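Polyphosphate kinase (Porphyromonas gingivalis, PDB 2O8R) probably catalyses the reversible transfer of the terminal phosphate of ATP to a growing polyphosphate chain, as a magnesium-dependent member of the PPK1 family. Local coordinates at residues K542-Q547 / H597-C602. The protein carries 3 engineered substitutions. Residues are numbered along the deposited sequence; the frame is centred on the assembly and turned at random.
Sequences KMNGLQ and HSRIWC. With SO4 (sulfate ion), chain F.
K542 and I600 face each other as an antiparallel hydrogen-bonded pair, joined by both of their backbone bonds: K542 N to I600 O at 2.9 Å, almost straight, and I600 N to K542 O at 2.8 Å. K542 O also receives a CA-H...O contact from R599 CA. This is the close-packed end. The K542 chain, straight as far as CE, with CG anti to the backbone N (chi1 174°), runs past S598, its CE 3.9 Å from S598 CB, before chi4 turns NZ aside to a salt bridge with E596 and a hydrogen bond with Q649. Helix 636-651 covers the face that K542 and I600 share. Selenomethionine M543 meets W601 obliquely, CE lying 3.6 Å from the indole NE1. The two strands, 538-543 and 600-603, are central neighbours in the mixed sheet of the second C-terminal domain, a member of the phospholipase D clan; N544 and H597 belong to the neighbouring loops, at a predicted ATP site that includes H597 and R570. The looser side is here, where H597 is partly exposed. One tip of the N544 amide, whose O and N may be interchanged, lies over one face of the H597 ring and of the R599 guanidinium. At the edges of both groups sits a sulfate, probably from the crystallisation liquor, its position consistent with phosphate binding. H597 NE2 donates to its O1 at 2.6 Å, while NH1 and NH2 of R599 converge on O4. Carboxylates behind them, D476 bonded to H597 ND1 and D617 in a salt bridge with R599 NE, probably fix the turn of both groups.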
# COMPACT_ATOMS: atom_id res chain seq x y z
N LYS A 542 -21.04 12.35 -25.95
CA LYS A 542 -20.23 12.67 -24.78
C LYS A 542 -19.07 11.72 -24.62
O LYS A 542 -19.25 10.51 -24.58
CB LYS A 542 -21.07 12.62 -23.52
CG LYS A 542 -20.28 12.80 -22.24
CD LYS A 542 -21.18 12.66 -21.01
CE LYS A 542 -20.38 12.81 -19.76
NZ LYS A 542 -20.12 14.24 -19.60
N MSE A 543 -17.86 12.28 -24.53
CA MSE A 543 -16.68 11.47 -24.28
C MSE A 543 -15.53 12.25 -23.64
O MSE A 543 -15.58 13.46 -23.48
CB MSE A 543 -16.22 10.85 -25.57
CG MSE A 543 -15.76 11.84 -26.60
SE MSE A 543 -15.96 11.07 -28.37
CE MSE A 543 -16.53 9.25 -27.87
N ASN A 544 -14.50 11.51 -23.24
CA ASN A 544 -13.36 12.11 -22.58
C ASN A 544 -12.49 12.77 -23.63
O ASN A 544 -11.89 13.82 -23.38
CB ASN A 544 -12.56 11.07 -21.78
CG ASN A 544 -13.32 10.54 -20.58
OD1 ASN A 544 -13.82 9.42 -20.59
ND2 ASN A 544 -13.40 11.34 -19.52
N GLY A 545 -12.44 12.17 -24.81
CA GLY A 545 -11.58 12.69 -25.87
C GLY A 545 -12.08 12.47 -27.28
O GLY A 545 -12.63 11.42 -27.59
N LEU A 546 -11.87 13.49 -28.12
CA LEU A 546 -12.11 13.42 -29.55
C LEU A 546 -10.88 13.94 -30.31
O LEU A 546 -10.50 15.10 -30.20
CB LEU A 546 -13.35 14.22 -29.93
CG LEU A 546 -13.66 14.24 -31.42
CD1 LEU A 546 -13.82 12.84 -31.94
CD2 LEU A 546 -14.91 15.07 -31.70
N GLN A 547 -10.27 13.05 -31.08
CA GLN A 547 -8.99 13.36 -31.68
C GLN A 547 -8.83 12.69 -33.04
O GLN A 547 -8.02 13.13 -33.86
CB GLN A 547 -7.89 12.94 -30.69
CG GLN A 547 -6.46 13.28 -31.07
CD GLN A 547 -5.78 12.18 -31.84
OE1 GLN A 547 -6.32 11.08 -32.00
NE2 GLN A 547 -4.57 12.46 -32.32
N HIS A 597 -16.64 11.01 -16.94
CA HIS A 597 -15.88 9.97 -17.58
C HIS A 597 -16.74 9.13 -18.49
O HIS A 597 -16.22 8.34 -19.26
CB HIS A 597 -15.21 9.10 -16.51
CG HIS A 597 -14.24 8.11 -17.06
ND1 HIS A 597 -14.58 6.79 -17.30
CD2 HIS A 597 -12.95 8.24 -17.45
CE1 HIS A 597 -13.53 6.16 -17.79
NE2 HIS A 597 -12.53 7.01 -17.89
N SER A 598 -18.06 9.30 -18.40
CA SER A 598 -18.98 8.57 -19.26
C SER A 598 -18.65 8.79 -20.73
O SER A 598 -18.20 9.88 -21.14
CB SER A 598 -20.43 9.02 -19.01
OG SER A 598 -20.90 8.56 -17.76
N ARG A 599 -18.85 7.74 -21.52
CA ARG A 599 -18.82 7.85 -22.97
C ARG A 599 -20.16 7.37 -23.50
O ARG A 599 -20.50 6.19 -23.38
CB ARG A 599 -17.67 7.04 -23.55
CG ARG A 599 -16.33 7.38 -22.93
CD ARG A 599 -15.45 6.17 -22.88
NE ARG A 599 -14.08 6.54 -22.58
CZ ARG A 599 -13.36 6.04 -21.58
NH1 ARG A 599 -13.87 5.12 -20.78
NH2 ARG A 599 -12.11 6.46 -21.39
N ILE A 600 -20.93 8.29 -24.07
CA ILE A 600 -22.32 8.01 -24.46
C ILE A 600 -22.64 8.62 -25.82
O ILE A 600 -22.25 9.75 -26.10
CB ILE A 600 -23.30 8.56 -23.40
CG1 ILE A 600 -23.21 7.75 -22.10
CG2 ILE A 600 -24.73 8.56 -23.95
CD1 ILE A 600 -24.10 8.26 -20.96
N TRP A 601 -23.35 7.87 -26.66
CA TRP A 601 -23.72 8.38 -27.99
C TRP A 601 -25.23 8.31 -28.20
O TRP A 601 -25.85 7.27 -27.97
CB TRP A 601 -23.03 7.60 -29.13
CG TRP A 601 -21.60 7.17 -28.91
CD1 TRP A 601 -20.62 7.83 -28.20
CD2 TRP A 601 -20.98 5.99 -29.45
NE1 TRP A 601 -19.44 7.12 -28.26
CE2 TRP A 601 -19.63 5.99 -29.01
CE3 TRP A 601 -21.43 4.94 -30.25
CZ2 TRP A 601 -18.75 4.97 -29.34
CZ3 TRP A 601 -20.54 3.92 -30.59
CH2 TRP A 601 -19.21 3.95 -30.13
N CYS A 602 -25.81 9.42 -28.64
CA CYS A 602 -27.22 9.51 -28.97
C CYS A 602 -27.42 9.97 -30.40
O CYS A 602 -27.02 11.08 -30.76
CB CYS A 602 -27.94 10.49 -28.06
SG CYS A 602 -27.69 10.09 -26.36
S SO4 F . -9.98 4.81 -18.95
O1 SO4 F . -10.24 5.68 -17.81
O2 SO4 F . -9.01 5.47 -19.85
O3 SO4 F . -9.44 3.54 -18.48
O4 SO4 F . -11.24 4.51 -19.63